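Local coordinates for glucosamine kinase (PDB 6HWJ), which phosphorylates D-glucosamine to D-glucosamine 6-phosphate at the expense of ATP, using two magnesium ions per subunit, at residues Gln373-Arg381 with Leu392-Arg402; Glu141-Ile152 with Leu169-Leu180. All blocks are in the same frame, centred on the assembly; numbering follows the deposited sequence.

Contact 1 (Gln373-Arg381 with Leu392-Arg402); sequences QRSFLDAYR and LFDDRLLTPLR
Y380 and F393 form a T-shaped aromatic pair: the tyrosine turns its edge to the phenylalanine face, ring planes 88° apart, with CE2 of Y380 3.5 Å from CG of F393, off the middle of that ring. With CG anti to the backbone N (chi1 179°), the Y380 ring reaches across from its helix. Its hydroxyl OH touches CD1 of L392 at 3.4 Å while hydrogen-bonding ND1 of H230, which ties down the far end of the ring.

Ionic contact lies at the edge of the same phenylalanine. The extended R381 chain carries NH2 to OD2 of D395, a 2.9 Å salt bridge on the anti lone pair of that oxygen. A water 2.7 Å from NE of R381 accepts from it and donates weakly to the same OD2.

A separate polar link joins R402 to Q373: NH2 of R402 donates to OE1 of Q373 over 2.7 Å. OE1 lies in the guanidinium plane, whereas NH2 stands above the amide carbonyl plane. E406 and D347 hold the other R402 nitrogens.

L377 packs against L398 in between. The contact joins helix 362-386 to the 3-10 turn and first turns of helix 398-416; helix 212-234 covers Y380, and helix 335-356 touches both segments.

Contact 2 (Glu141-Ile152 with Leu169-Leu180); sequences EGEPGSPAAQRI and LLTLAEGAQPVL
E174 accepts the backbone N-H of G142 on OE2, 3.1 Å from G142 N and nearly straight at 163°, the donor standing above the carboxylate plane. The same oxygen accepts a hydrogen bond from a water that also donates to the carbonyl O of E143, and it forms a salt bridge with R57. This positive partner probably eases the approach of E141, whose OE2 lies 3.9 Å from OE1 of E174. The second direct bond belongs to Q150: its chain bends at chi2 (68°) and brings NE2 to 3.0 Å from the carbonyl O of P178, tilted from the carbonyl plane. On the way, CG of Q150 rests on CG of Q177, and its amide nitrogen also meets the P178 ring. Another water spans the segments, donating to O of S146 and accepting from N of L180.

Outward from these bonds the contact becomes apolar. A149 presents its small CB to CG2 of T171 at 3.7 Å and to CD1 of L180, whose other branch, CD2, lies 3.9 Å from CB of A148. CD1 of L169 packs against the same turn of helix, touching O of A149, and reaches CG2 of I152. At the other end the backbones of G142 and G175 pass with CA atoms 3.9 Å apart.

S146 opens an ST turn, its OG accepting from N of A148 at 3.1 Å, and is also hydrogen-bonded to OD1 of D319, a magnesium ligand; the turn thus connects the start of the helix to the metal site. Helix 148-157 and its preceding loop lie against the antiparallel pair 166-172 and 179-186, with strand 98-102 beside 166-172 and L170 turned away toward strand 34-42.

In the fold
The two contacts illustrate how setting shapes chemistry. Their centres lie 30 Å apart, and they share no helix or strand. Both are partly buried, but contact 1 has no exposed touching residue, whereas contact 2 runs from a buried helix-sheet interface (A149, L169, T171) to an exposed end at E141, G142 and G175. Contact 1 belongs to the helical part and relies on side chains alone. Contact 2 sets a helix and loop on a six-stranded antiparallel sheet, and its direct polar bonds each use a backbone group. Contact 1 lies near the sugar site, the side chain of R402 being about 8 Å from that of E409; in contact 2 the side chain of S146 is about 7 Å from a bound magnesium ion.

Contact 1 (Gln373-Arg381 with Leu392-Arg402)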
loop_
_atom_site.group_PDB
_atom_site.type_symbol
_atom_site.label_atom_id
_atom_site.label_comp_id
_atom_site.label_asym_id
_atom_site.label_seq_id
_atom_site.Cartn_x
_atom_site.Cartn_y
_atom_site.Cartn_z
ATOM N N GLN A 373 17.542 3.268 -12.773
ATOM C CA GLN A 373 16.419 2.689 -13.495
ATOM C C GLN A 373 16.851 1.466 -14.287
ATOM O O GLN A 373 16.140 0.462 -14.299
ATOM C CB GLN A 373 15.767 3.766 -14.379
ATOM C CG GLN A 373 15.098 4.869 -13.499
ATOM C CD GLN A 373 14.462 6.021 -14.282
ATOM O OE1 GLN A 373 13.448 5.852 -14.948
ATOM N NE2 GLN A 373 15.052 7.204 -14.170
ATOM N N ARG A 374 18.033 1.517 -14.924
ATOM C CA ARG A 374 18.555 0.352 -15.619
ATOM C C ARG A 374 18.897 -0.778 -14.647
ATOM O O ARG A 374 18.595 -1.951 -14.925
ATOM C CB ARG A 374 19.781 0.750 -16.438
ATOM C CG ARG A 374 20.461 -0.407 -17.180
ATOM C CD ARG A 374 19.463 -1.207 -18.013
ATOM N NE ARG A 374 18.681 -0.350 -18.901
ATOM C CZ ARG A 374 17.548 -0.714 -19.494
ATOM N NH1 ARG A 374 16.912 0.141 -20.281
ATOM N NH2 ARG A 374 17.049 -1.927 -19.298
ATOM N N SER A 375 19.521 -0.449 -13.504
ATOM C CA SER A 375 19.844 -1.475 -12.515
ATOM C C SER A 375 18.588 -2.167 -12.001
ATOM O O SER A 375 18.574 -3.391 -11.834
ATOM C CB SER A 375 20.621 -0.867 -11.336
ATOM O OG SER A 375 21.823 -0.247 -11.771
ATOM N N PHE A 376 17.537 -1.397 -11.718
ATOM C CA PHE A 376 16.289 -1.973 -11.241
ATOM C C PHE A 376 15.695 -2.923 -12.267
ATOM O O PHE A 376 15.379 -4.072 -11.952
ATOM C CB PHE A 376 15.283 -0.861 -10.911
ATOM C CG PHE A 376 13.949 -1.373 -10.457
ATOM C CD1 PHE A 376 12.992 -1.765 -11.376
ATOM C CD2 PHE A 376 13.658 -1.477 -9.104
ATOM C CE1 PHE A 376 11.779 -2.258 -10.958
ATOM C CE2 PHE A 376 12.435 -1.934 -8.686
ATOM C CZ PHE A 376 11.498 -2.347 -9.612
ATOM N N LEU A 377 15.516 -2.447 -13.506
ATOM C CA LEU A 377 14.898 -3.267 -14.545
ATOM C C LEU A 377 15.708 -4.526 -14.849
ATOM O O LEU A 377 15.136 -5.606 -15.038
ATOM C CB LEU A 377 14.725 -2.435 -15.816
ATOM C CG LEU A 377 13.646 -1.362 -15.772
ATOM C CD1 LEU A 377 13.686 -0.516 -17.033
ATOM C CD2 LEU A 377 12.262 -1.984 -15.588
ATOM N N ASP A 378 17.038 -4.405 -14.937
ATOM C CA ASP A 378 17.865 -5.580 -15.205
ATOM C C ASP A 378 17.711 -6.624 -14.104
ATOM O O ASP A 378 17.510 -7.816 -14.379
ATOM C CB ASP A 378 19.330 -5.168 -15.360
ATOM C CG ASP A 378 19.584 -4.402 -16.643
ATOM O OD1 ASP A 378 18.649 -4.267 -17.465
ATOM O OD2 ASP A 378 20.722 -3.928 -16.832
ATOM N N ALA A 379 17.791 -6.192 -12.841
ATOM C CA ALA A 379 17.599 -7.118 -11.730
ATOM C C ALA A 379 16.198 -7.706 -11.743
ATOM O O ALA A 379 16.014 -8.908 -11.523
ATOM C CB ALA A 379 17.879 -6.398 -10.410
ATOM N N TYR A 380 15.189 -6.870 -12.003
ATOM C CA TYR A 380 13.813 -7.348 -12.059
ATOM C C TYR A 380 13.637 -8.406 -13.142
ATOM O O TYR A 380 13.076 -9.481 -12.889
ATOM C CB TYR A 380 12.876 -6.158 -12.270
ATOM C CG TYR A 380 11.400 -6.509 -12.371
ATOM C CD1 TYR A 380 10.651 -6.791 -11.238
ATOM C CD2 TYR A 380 10.763 -6.526 -13.614
ATOM C CE1 TYR A 380 9.287 -7.105 -11.335
ATOM C CE2 TYR A 380 9.415 -6.835 -13.732
ATOM C CZ TYR A 380 8.677 -7.120 -12.600
ATOM O OH TYR A 380 7.357 -7.432 -12.737
ATOM N N ARG A 381 14.111 -8.124 -14.353
ATOM C CA ARG A 381 14.003 -9.087 -15.452
ATOM C C ARG A 381 14.791 -10.356 -15.163
ATOM O O ARG A 381 14.296 -11.471 -15.379
ATOM C CB ARG A 381 14.497 -8.471 -16.765
ATOM C CG ARG A 381 13.526 -7.494 -17.424
ATOM C CD ARG A 381 13.914 -7.244 -18.877
ATOM N NE ARG A 381 12.970 -6.378 -19.571
ATOM C CZ ARG A 381 13.141 -5.070 -19.748
ATOM N NH1 ARG A 381 14.224 -4.460 -19.276
ATOM N NH2 ARG A 381 12.226 -4.369 -20.394
ATOM N N LEU A 392 4.777 -12.324 -16.812
ATOM C CA LEU A 392 3.887 -11.403 -16.125
ATOM C C LEU A 392 4.244 -9.952 -16.393
ATOM O O LEU A 392 3.416 -9.065 -16.146
ATOM C CB LEU A 392 3.901 -11.693 -14.618
ATOM C CG LEU A 392 5.191 -11.538 -13.846
ATOM C CD1 LEU A 392 5.408 -10.099 -13.405
ATOM C CD2 LEU A 392 5.176 -12.485 -12.645
ATOM N N PHE A 393 5.433 -9.693 -16.927
ATOM C CA PHE A 393 5.913 -8.336 -17.184
ATOM C C PHE A 393 5.773 -8.031 -18.675
ATOM O O PHE A 393 6.454 -8.639 -19.500
ATOM C CB PHE A 393 7.362 -8.191 -16.709
ATOM C CG PHE A 393 7.949 -6.818 -16.951
ATOM C CD1 PHE A 393 7.251 -5.677 -16.588
ATOM C CD2 PHE A 393 9.195 -6.677 -17.536
ATOM C CE1 PHE A 393 7.774 -4.431 -16.815
ATOM C CE2 PHE A 393 9.727 -5.416 -17.755
ATOM C CZ PHE A 393 9.016 -4.296 -17.395
ATOM N N ASP A 394 4.871 -7.105 -19.014
ATOM C CA ASP A 394 4.692 -6.618 -20.393
ATOM C C ASP A 394 5.309 -5.222 -20.464
ATOM O O ASP A 394 4.688 -4.235 -20.045
ATOM C CB ASP A 394 3.216 -6.603 -20.765
ATOM C CG ASP A 394 2.976 -6.259 -22.238
ATOM O OD1 ASP A 394 3.922 -5.816 -22.927
ATOM O OD2 ASP A 394 1.822 -6.407 -22.690
ATOM N N ASP A 395 6.538 -5.138 -20.989
ATOM C CA ASP A 395 7.274 -3.880 -20.954
ATOM C C ASP A 395 6.818 -2.897 -22.026
ATOM O O ASP A 395 7.294 -1.754 -22.045
ATOM C CB ASP A 395 8.783 -4.124 -21.069
ATOM C CG ASP A 395 9.160 -4.927 -22.293
ATOM O OD1 ASP A 395 8.311 -5.097 -23.193
ATOM O OD2 ASP A 395 10.310 -5.401 -22.332
ATOM N N ARG A 396 5.894 -3.287 -22.898
ATOM C CA ARG A 396 5.237 -2.292 -23.741
ATOM C C ARG A 396 4.518 -1.245 -22.907
ATOM O O ARG A 396 4.310 -0.128 -23.377
ATOM C CB ARG A 396 4.251 -2.971 -24.692
ATOM C CG ARG A 396 4.907 -3.970 -25.650
ATOM C CD ARG A 396 3.855 -4.722 -26.442
ATOM N NE ARG A 396 2.919 -5.428 -25.569
ATOM C CZ ARG A 396 1.801 -6.008 -25.988
ATOM N NH1 ARG A 396 1.474 -5.974 -27.275
ATOM N NH2 ARG A 396 1.013 -6.623 -25.119
ATOM N N LEU A 397 4.148 -1.579 -21.672
ATOM C CA LEU A 397 3.432 -0.658 -20.802
ATOM C C LEU A 397 4.339 0.340 -20.112
ATOM O O LEU A 397 3.833 1.268 -19.479
ATOM C CB LEU A 397 2.659 -1.438 -19.748
ATOM C CG LEU A 397 1.452 -2.229 -20.238
ATOM C CD1 LEU A 397 1.032 -3.259 -19.218
ATOM C CD2 LEU A 397 0.313 -1.271 -20.527
ATOM N N LEU A 398 5.668 0.173 -20.204
ATOM C CA LEU A 398 6.558 1.017 -19.416
ATOM C C LEU A 398 6.343 2.495 -19.722
ATOM O O LEU A 398 6.127 3.302 -18.818
ATOM C CB LEU A 398 8.016 0.631 -19.671
ATOM C CG LEU A 398 8.531 -0.604 -18.939
ATOM C CD1 LEU A 398 10.018 -0.803 -19.203
ATOM C CD2 LEU A 398 8.253 -0.468 -17.451
ATOM N N THR A 399 6.409 2.881 -20.998
ATOM C CA THR A 399 6.335 4.313 -21.299
ATOM C C THR A 399 4.967 4.902 -20.967
ATOM O O THR A 399 4.912 5.908 -20.248
ATOM C CB THR A 399 6.722 4.562 -22.747
ATOM O OG1 THR A 399 8.033 4.024 -22.972
ATOM C CG2 THR A 399 6.736 6.072 -23.051
ATOM N N PRO A 400 3.841 4.363 -21.451
ATOM C CA PRO A 400 2.554 4.990 -21.094
ATOM C C PRO A 400 2.301 5.059 -19.598
ATOM O O PRO A 400 1.823 6.090 -19.115
ATOM C CB PRO A 400 1.518 4.124 -21.825
ATOM C CG PRO A 400 2.222 2.869 -22.227
ATOM C CD PRO A 400 3.683 3.253 -22.401
ATOM N N LEU A 401 2.585 3.988 -18.837
ATOM C CA LEU A 401 2.318 4.023 -17.404
ATOM C C LEU A 401 3.285 4.952 -16.674
ATOM O O LEU A 401 2.905 5.604 -15.689
ATOM C CB LEU A 401 2.391 2.622 -16.818
ATOM C CG LEU A 401 1.324 1.609 -17.217
ATOM C CD1 LEU A 401 1.444 0.343 -16.356
ATOM C CD2 LEU A 401 -0.082 2.202 -17.105
ATOM N N ARG A 402 4.534 5.037 -17.129
ATOM C CA ARG A 402 5.468 5.961 -16.491
ATOM C C ARG A 402 5.025 7.404 -16.696
ATOM O O ARG A 402 5.000 8.197 -15.747
ATOM C CB ARG A 402 6.884 5.737 -17.019
ATOM C CG ARG A 402 7.895 6.741 -16.504
ATOM C CD ARG A 402 8.050 6.680 -14.966
ATOM N NE ARG A 402 8.961 7.719 -14.498
ATOM C CZ ARG A 402 10.291 7.596 -14.483
ATOM N NH1 ARG A 402 11.040 8.606 -14.073
ATOM N NH2 ARG A 402 10.861 6.463 -14.861
HETATM O O HOH W 1 10.865 -7.968 -20.322
#

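Contact 2 (Glu141-Ile152 with Leu169-Leu180)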
loop_
_atom_site.group_PDB
_atom_site.type_symbol
_atom_site.label_atom_id
_atom_site.label_comp_id
_atom_site.label_asym_id
_atom_site.label_seq_id
_atom_site.Cartn_x
_atom_site.Cartn_y
_atom_site.Cartn_z
ATOM N N GLU A 141 -21.407 -5.399 2.886
ATOM C CA GLU A 141 -21.314 -6.852 2.775
ATOM C C GLU A 141 -21.260 -7.267 1.312
ATOM O O GLU A 141 -22.049 -6.797 0.489
ATOM C CB GLU A 141 -22.500 -7.514 3.475
ATOM C CG GLU A 141 -22.378 -9.025 3.603
ATOM C CD GLU A 141 -23.477 -9.627 4.465
ATOM O OE1 GLU A 141 -24.470 -8.918 4.754
ATOM O OE2 GLU A 141 -23.341 -10.806 4.857
ATOM N N GLY A 142 -20.313 -8.142 0.989
ATOM C CA GLY A 142 -20.121 -8.604 -0.363
ATOM C C GLY A 142 -19.375 -7.661 -1.279
ATOM O O GLY A 142 -19.101 -8.034 -2.422
ATOM N N GLU A 143 -19.029 -6.452 -0.820
ATOM C CA GLU A 143 -18.322 -5.525 -1.691
ATOM C C GLU A 143 -16.833 -5.514 -1.373
ATOM O O GLU A 143 -16.437 -5.633 -0.210
ATOM C CB GLU A 143 -18.880 -4.105 -1.537
ATOM C CG GLU A 143 -20.292 -3.942 -2.069
ATOM C CD GLU A 143 -20.697 -2.488 -2.204
ATOM O OE1 GLU A 143 -19.845 -1.607 -1.953
ATOM O OE2 GLU A 143 -21.864 -2.225 -2.564
ATOM N N PRO A 144 -15.974 -5.343 -2.382
ATOM C CA PRO A 144 -14.534 -5.437 -2.134
ATOM C C PRO A 144 -14.031 -4.304 -1.258
ATOM O O PRO A 144 -14.465 -3.161 -1.381
ATOM C CB PRO A 144 -13.911 -5.363 -3.541
ATOM C CG PRO A 144 -15.050 -5.523 -4.494
ATOM C CD PRO A 144 -16.263 -5.025 -3.796
ATOM N N GLY A 145 -13.088 -4.646 -0.390
ATOM C CA GLY A 145 -12.348 -3.668 0.378
ATOM C C GLY A 145 -10.860 -3.860 0.194
ATOM O O GLY A 145 -10.417 -4.276 -0.888
ATOM N N SER A 146 -10.082 -3.583 1.219
ATOM C CA SER A 146 -8.646 -3.705 1.133
ATOM C C SER A 146 -8.262 -5.137 0.780
ATOM O O SER A 146 -8.788 -6.087 1.389
ATOM C CB SER A 146 -7.980 -3.317 2.459
ATOM O OG SER A 146 -6.630 -3.643 2.377
ATOM N N PRO A 147 -7.352 -5.345 -0.171
ATOM C CA PRO A 147 -6.852 -6.700 -0.432
ATOM C C PRO A 147 -5.651 -7.105 0.410
ATOM O O PRO A 147 -5.043 -8.143 0.110
ATOM C CB PRO A 147 -6.457 -6.612 -1.905
ATOM C CG PRO A 147 -5.885 -5.210 -2.007
ATOM C CD PRO A 147 -6.790 -4.364 -1.115
ATOM N N ALA A 148 -5.278 -6.313 1.415
ATOM C CA ALA A 148 -4.019 -6.557 2.119
ATOM C C ALA A 148 -3.915 -7.988 2.646
ATOM O O ALA A 148 -2.836 -8.580 2.637
ATOM C CB ALA A 148 -3.853 -5.549 3.259
ATOM N N ALA A 149 -5.027 -8.567 3.106
ATOM C CA ALA A 149 -4.979 -9.933 3.617
ATOM C C ALA A 149 -4.656 -10.936 2.509
ATOM O O ALA A 149 -3.924 -11.915 2.732
ATOM C CB ALA A 149 -6.312 -10.309 4.264
ATOM N N GLN A 150 -5.211 -10.728 1.321
ATOM C CA GLN A 150 -4.925 -11.633 0.208
ATOM C C GLN A 150 -3.494 -11.455 -0.288
ATOM O O GLN A 150 -2.845 -12.423 -0.681
ATOM C CB GLN A 150 -5.916 -11.409 -0.930
ATOM C CG GLN A 150 -7.324 -11.899 -0.628
ATOM C CD GLN A 150 -8.012 -11.093 0.459
ATOM O OE1 GLN A 150 -7.955 -9.864 0.466
ATOM N NE2 GLN A 150 -8.665 -11.789 1.391
ATOM N N ARG A 151 -2.994 -10.219 -0.290
ATOM C CA ARG A 151 -1.617 -9.980 -0.712
ATOM C C ARG A 151 -0.624 -10.612 0.258
ATOM O O ARG A 151 0.288 -11.339 -0.158
ATOM C CB ARG A 151 -1.357 -8.475 -0.827
ATOM C CG ARG A 151 -2.264 -7.766 -1.836
ATOM C CD ARG A 151 -1.981 -8.135 -3.267
ATOM N NE ARG A 151 -2.969 -7.522 -4.160
ATOM C CZ ARG A 151 -4.208 -7.980 -4.351
ATOM N NH1 ARG A 151 -4.626 -9.069 -3.744
ATOM N NH2 ARG A 151 -5.028 -7.345 -5.154
ATOM N N ILE A 152 -0.786 -10.345 1.559
ATOM C CA ILE A 152 0.161 -10.853 2.544
ATOM C C ILE A 152 0.161 -12.374 2.557
ATOM O O ILE A 152 1.220 -13.012 2.570
ATOM C CB ILE A 152 -0.152 -10.265 3.938
ATOM C CG1 ILE A 152 0.137 -8.758 3.939
ATOM C CG2 ILE A 152 0.702 -10.960 4.999
ATOM C CD1 ILE A 152 -0.391 -8.005 5.147
ATOM N N LEU A 169 -3.571 -13.456 10.160
ATOM C CA LEU A 169 -4.593 -12.646 9.536
ATOM C C LEU A 169 -5.957 -13.084 10.040
ATOM O O LEU A 169 -6.232 -14.285 10.137
ATOM C CB LEU A 169 -4.544 -12.804 8.014
ATOM C CG LEU A 169 -3.241 -12.376 7.352
ATOM C CD1 LEU A 169 -3.193 -12.876 5.922
ATOM C CD2 LEU A 169 -3.116 -10.866 7.428
ATOM N N LEU A 170 -6.808 -12.111 10.346
ATOM C CA LEU A 170 -8.205 -12.363 10.683
ATOM C C LEU A 170 -9.074 -11.767 9.588
ATOM O O LEU A 170 -9.007 -10.557 9.330
ATOM C CB LEU A 170 -8.578 -11.757 12.031
ATOM C CG LEU A 170 -10.064 -11.828 12.392
ATOM C CD1 LEU A 170 -10.514 -13.294 12.463
ATOM C CD2 LEU A 170 -10.370 -11.108 13.693
ATOM N N THR A 171 -9.873 -12.617 8.939
ATOM C CA THR A 171 -10.754 -12.172 7.871
ATOM C C THR A 171 -12.171 -12.675 8.105
ATOM O O THR A 171 -12.406 -13.645 8.836
ATOM C CB THR A 171 -10.264 -12.653 6.492
ATOM O OG1 THR A 171 -10.219 -14.086 6.484
ATOM C CG2 THR A 171 -8.883 -12.087 6.194
ATOM N N LEU A 172 -13.111 -11.986 7.474
ATOM C CA LEU A 172 -14.511 -12.341 7.484
ATOM C C LEU A 172 -14.811 -13.025 6.159
ATOM O O LEU A 172 -14.529 -12.463 5.099
ATOM C CB LEU A 172 -15.371 -11.093 7.671
ATOM C CG LEU A 172 -16.881 -11.253 7.895
ATOM C CD1 LEU A 172 -17.201 -11.749 9.284
ATOM C CD2 LEU A 172 -17.548 -9.905 7.635
ATOM N N ALA A 173 -15.344 -14.235 6.222
ATOM C CA ALA A 173 -15.546 -15.056 5.029
ATOM C C ALA A 173 -16.806 -14.572 4.320
ATOM O O ALA A 173 -17.918 -14.939 4.690
ATOM C CB ALA A 173 -15.658 -16.534 5.396
ATOM N N GLU A 174 -16.626 -13.738 3.309
ATOM C CA GLU A 174 -17.743 -13.220 2.527
ATOM C C GLU A 174 -17.185 -12.536 1.287
ATOM O O GLU A 174 -16.004 -12.183 1.228
ATOM C CB GLU A 174 -18.598 -12.241 3.339
ATOM C CG GLU A 174 -17.837 -10.979 3.749
ATOM C CD GLU A 174 -18.759 -9.868 4.213
ATOM O OE1 GLU A 174 -19.538 -10.099 5.174
ATOM O OE2 GLU A 174 -18.724 -8.780 3.592
ATOM N N GLY A 175 -18.056 -12.347 0.299
ATOM C CA GLY A 175 -17.675 -11.634 -0.901
ATOM C C GLY A 175 -16.696 -12.419 -1.758
ATOM O O GLY A 175 -16.422 -13.594 -1.539
ATOM N N ALA A 176 -16.173 -11.726 -2.769
ATOM C CA ALA A 176 -15.164 -12.326 -3.633
ATOM C C ALA A 176 -13.892 -12.615 -2.848
ATOM O O ALA A 176 -13.297 -13.691 -2.979
ATOM C CB ALA A 176 -14.860 -11.400 -4.812
ATOM N N GLN A 177 -13.458 -11.655 -2.036
ATOM C CA GLN A 177 -12.269 -11.771 -1.209
ATOM C C GLN A 177 -12.646 -11.708 0.269
ATOM O O GLN A 177 -13.484 -10.890 0.658
ATOM C CB GLN A 177 -11.273 -10.645 -1.519
ATOM C CG GLN A 177 -10.309 -10.945 -2.651
ATOM C CD GLN A 177 -11.015 -11.164 -3.973
ATOM O OE1 GLN A 177 -11.507 -12.259 -4.254
ATOM N NE2 GLN A 177 -11.063 -10.122 -4.799
ATOM N N PRO A 178 -12.074 -12.562 1.107
ATOM C CA PRO A 178 -12.262 -12.388 2.552
ATOM C C PRO A 178 -11.947 -10.957 2.964
ATOM O O PRO A 178 -11.006 -10.342 2.465
ATOM C CB PRO A 178 -11.281 -13.393 3.159
ATOM C CG PRO A 178 -11.191 -14.476 2.125
ATOM C CD PRO A 178 -11.288 -13.773 0.794
ATOM N N VAL A 179 -12.780 -10.423 3.837
ATOM C CA VAL A 179 -12.686 -9.042 4.285
ATOM C C VAL A 179 -11.702 -8.977 5.446
ATOM O O VAL A 179 -11.863 -9.686 6.440
ATOM C CB VAL A 179 -14.073 -8.517 4.717
ATOM C CG1 VAL A 179 -13.957 -7.154 5.394
ATOM C CG2 VAL A 179 -15.008 -8.455 3.515
ATOM N N LEU A 180 -10.705 -8.109 5.331
ATOM C CA LEU A 180 -9.687 -7.978 6.361
ATOM C C LEU A 180 -10.258 -7.299 7.593
ATOM O O LEU A 180 -10.835 -6.209 7.505
ATOM C CB LEU A 180 -8.507 -7.171 5.836
ATOM C CG LEU A 180 -7.443 -6.734 6.849
ATOM C CD1 LEU A 180 -6.701 -7.926 7.439
ATOM C CD2 LEU A 180 -6.445 -5.788 6.207
HETATM O O HOH W 2 -16.984 -8.598 -3.856
HETATM O O HOH W 3 -17.025 -8.495 0.880
HETATM O O HOH W 4 -10.948 -6.211 3.131
#